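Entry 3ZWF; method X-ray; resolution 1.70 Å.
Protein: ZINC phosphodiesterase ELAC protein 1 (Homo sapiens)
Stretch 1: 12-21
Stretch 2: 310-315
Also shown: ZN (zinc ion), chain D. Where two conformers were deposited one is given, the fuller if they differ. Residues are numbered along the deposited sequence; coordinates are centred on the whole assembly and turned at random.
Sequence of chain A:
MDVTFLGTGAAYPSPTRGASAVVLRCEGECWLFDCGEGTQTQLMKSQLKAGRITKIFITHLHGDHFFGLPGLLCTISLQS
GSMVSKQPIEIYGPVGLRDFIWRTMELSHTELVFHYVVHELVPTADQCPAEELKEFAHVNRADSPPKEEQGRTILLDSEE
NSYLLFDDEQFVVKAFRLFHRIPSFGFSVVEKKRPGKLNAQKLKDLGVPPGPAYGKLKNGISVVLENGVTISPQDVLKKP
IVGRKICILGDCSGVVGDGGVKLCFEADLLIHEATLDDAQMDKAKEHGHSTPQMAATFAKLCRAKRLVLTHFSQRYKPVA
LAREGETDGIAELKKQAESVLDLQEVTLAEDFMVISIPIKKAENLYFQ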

# COMPACT_ATOMS: atom_id res chain seq x y z
N TYR A 12 5.72 -5.03 -8.60
CA TYR A 12 5.55 -5.06 -7.17
C TYR A 12 6.79 -4.59 -6.48
O TYR A 12 7.88 -4.63 -7.06
CB TYR A 12 5.19 -6.47 -6.66
CG TYR A 12 6.14 -7.53 -7.04
CD1 TYR A 12 6.00 -8.23 -8.24
CD2 TYR A 12 7.21 -7.86 -6.20
CE1 TYR A 12 6.86 -9.23 -8.55
CE2 TYR A 12 8.07 -8.83 -6.53
CZ TYR A 12 7.90 -9.53 -7.70
OH TYR A 12 8.80 -10.53 -8.00
N PRO A 13 6.67 -4.13 -5.23
CA PRO A 13 7.84 -3.72 -4.50
C PRO A 13 8.58 -4.92 -3.97
O PRO A 13 7.94 -5.89 -3.63
CB PRO A 13 7.25 -2.92 -3.34
CG PRO A 13 5.92 -3.45 -3.18
CD PRO A 13 5.43 -3.90 -4.48
N SER A 14 9.90 -4.83 -3.91
CA SER A 14 10.74 -5.85 -3.27
C SER A 14 11.73 -5.18 -2.33
O SER A 14 11.82 -3.96 -2.28
CB SER A 14 11.47 -6.69 -4.29
OG SER A 14 12.64 -5.99 -4.78
N PRO A 15 12.42 -5.98 -1.51
CA PRO A 15 13.45 -5.46 -0.63
C PRO A 15 14.60 -4.75 -1.37
O PRO A 15 15.22 -3.84 -0.82
CB PRO A 15 13.97 -6.71 0.10
CG PRO A 15 12.84 -7.68 0.06
CD PRO A 15 12.23 -7.43 -1.34
N THR A 16 14.83 -5.12 -2.62
CA THR A 16 15.95 -4.50 -3.40
C THR A 16 15.54 -3.38 -4.33
O THR A 16 16.34 -2.49 -4.66
CB THR A 16 16.70 -5.58 -4.19
OG1 THR A 16 15.81 -6.28 -5.04
CG2 THR A 16 17.32 -6.58 -3.26
N ARG A 17 14.28 -3.42 -4.79
CA ARG A 17 13.71 -2.36 -5.64
C ARG A 17 12.25 -2.09 -5.29
O ARG A 17 11.40 -2.97 -5.45
CB ARG A 17 13.79 -2.70 -7.13
CG ARG A 17 15.18 -2.86 -7.74
CD ARG A 17 15.06 -3.08 -9.24
NE ARG A 17 16.32 -3.35 -9.94
CZ ARG A 17 17.18 -2.41 -10.34
NH1 ARG A 17 16.96 -1.12 -10.07
NH2 ARG A 17 18.25 -2.74 -11.02
N GLY A 18 12.00 -0.88 -4.79
CA GLY A 18 10.64 -0.44 -4.47
C GLY A 18 9.77 -0.35 -5.72
O GLY A 18 10.29 -0.40 -6.85
N ALA A 19 8.47 -0.30 -5.51
CA ALA A 19 7.54 -0.06 -6.59
C ALA A 19 7.69 1.36 -7.12
O ALA A 19 8.27 2.25 -6.47
CB ALA A 19 6.13 -0.30 -6.13
N SER A 20 7.16 1.57 -8.31
CA SER A 20 7.40 2.83 -9.03
C SER A 20 7.12 4.10 -8.22
O SER A 20 6.04 4.31 -7.70
CB SER A 20 6.61 2.84 -10.33
OG SER A 20 7.24 1.91 -11.19
N ALA A 21 8.14 4.96 -8.14
CA ALA A 21 8.04 6.31 -7.59
C ALA A 21 9.33 7.08 -7.89
O ALA A 21 10.43 6.57 -7.64
CB ALA A 21 7.79 6.29 -6.11
N THR A 310 14.35 2.34 -15.99
CA THR A 310 13.80 1.97 -14.69
C THR A 310 12.73 0.93 -14.89
O THR A 310 12.56 0.38 -15.96
CB THR A 310 13.33 3.23 -13.92
OG1 THR A 310 13.10 2.93 -12.54
CG2 THR A 310 12.08 3.83 -14.57
N HIS A 311 12.06 0.58 -13.78
CA HIS A 311 10.99 -0.44 -13.81
C HIS A 311 11.51 -1.77 -14.30
O HIS A 311 10.92 -2.40 -15.17
CB HIS A 311 9.78 0.03 -14.66
CG HIS A 311 8.51 -0.71 -14.42
ND1 HIS A 311 8.13 -1.82 -15.15
CD2 HIS A 311 7.45 -0.42 -13.63
CE1 HIS A 311 6.94 -2.23 -14.76
NE2 HIS A 311 6.48 -1.36 -13.87
N PHE A 312 12.56 -2.24 -13.65
CA PHE A 312 13.18 -3.51 -13.95
C PHE A 312 12.49 -4.71 -13.30
O PHE A 312 12.06 -4.64 -12.17
CB PHE A 312 14.64 -3.48 -13.50
CG PHE A 312 15.48 -2.41 -14.17
CD1 PHE A 312 15.81 -2.54 -15.49
CD2 PHE A 312 15.95 -1.31 -13.45
CE1 PHE A 312 16.56 -1.55 -16.11
CE2 PHE A 312 16.71 -0.31 -14.05
CZ PHE A 312 17.05 -0.46 -15.37
N SER A 313 12.34 -5.78 -14.09
CA SER A 313 11.83 -7.04 -13.59
C SER A 313 12.55 -7.41 -12.28
O SER A 313 13.79 -7.28 -12.15
CB SER A 313 12.03 -8.16 -14.63
OG SER A 313 11.59 -9.41 -14.11
N GLN A 314 11.74 -7.86 -11.31
CA GLN A 314 12.28 -8.19 -10.00
C GLN A 314 13.01 -9.55 -10.06
O GLN A 314 12.72 -10.41 -10.89
CB GLN A 314 11.16 -8.24 -8.95
CG GLN A 314 10.51 -6.93 -8.62
CD GLN A 314 11.31 -6.00 -7.73
OE1 GLN A 314 12.50 -6.22 -7.45
NE2 GLN A 314 10.66 -4.90 -7.31
N ARG A 315 13.98 -9.71 -9.17
CA ARG A 315 14.72 -10.97 -9.07
C ARG A 315 13.80 -11.91 -8.30
O ARG A 315 13.82 -11.94 -7.07
CB ARG A 315 16.06 -10.77 -8.33
ZN ZN D . 4.31 -1.30 -13.55
O HOH W 1 11.22 -10.87 -6.19
O HOH W 2 15.00 -6.92 -7.97
O HOH W 3 15.66 -6.24 -10.42
O HOH W 4 2.17 -1.63 -13.67

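The contact between the two stretches, which buries 380 Å² summed over both sides, is organised around one side chain. Q314 loses 132 Å² to stretch 1, more than any other residue here, and its CA-to-CB bond points toward that stretch. With chi1 and chi2 both in m wells (-68° and -76°), the chain folds so that its amide enters the turn of stretch 1.

That turn is closed by a backbone hydrogen bond from S14 N to R17 O (2.8 Å). The Q314 amide then meets the backbone on both of its NE2 hydrogens: NE2 donates to Y12 O at 2.8 Å (N-H...O angle 150°) and to R17 O at 2.8 Å (159°). R17 O therefore accepts twice, from S14 N and from Q314 NE2. S14 N lies 3.5 Å from Q314 NE2, but both are donors, so this is proximity without a bond.

The amide oxygen is equally well supplied. S14 OG donates to Q314 OE1 at 2.7 Å, and water 2 donates to the same atom at 2.6 Å. S14 adopts chi1 = 80° (p), with CA-to-CB directed toward stretch 2; its hydroxyl gives its proton to OE1 while accepting from R17 N (3.0 Å, 158°) and T16 N (3.2 Å, 139°). A serine suits this buried place because one short side chain ties the turn to the glutamine. A primary amide suits the opposing position because it offers two donor hydrogens and an acceptor on one planar group.

Water extends the polar network. Water 2 also accepts from R315 N (3.2 Å) and bonds T16 OG1 (3.1 Å). Water 1 joins Y12 OH (3.0 Å) to R315 O (2.9 Å), while water 3 accepts from R17 NE (3.0 Å) and donates to S313 O (2.8 Å).

Two further contacts involve planar groups: Y12 covers the aliphatic part of Q314, and, away from the amide, the R17 guanidinium packs against F312. Y12 starts sideways, but its ring reaches the glutamine: Q314 CG lies 4.0 Å from the centroid of the Y12 ring, 24° off the normal, a CH-pi contact over the face. The R17 guanidinium presents a face to F312, with R17 CZ 3.5 Å from F312 CD2; the approach to the phenyl ring is oblique.

At the other end, S20 OG approaches H311 CD2 at 3.4 Å, near the imidazole plane. H311 ND1 is hydrogen-bonded elsewhere in the structure, and H311 NE2 binds ZN at 2.2 Å, so both ring nitrogens are engaged and the serine meets a ring carbon.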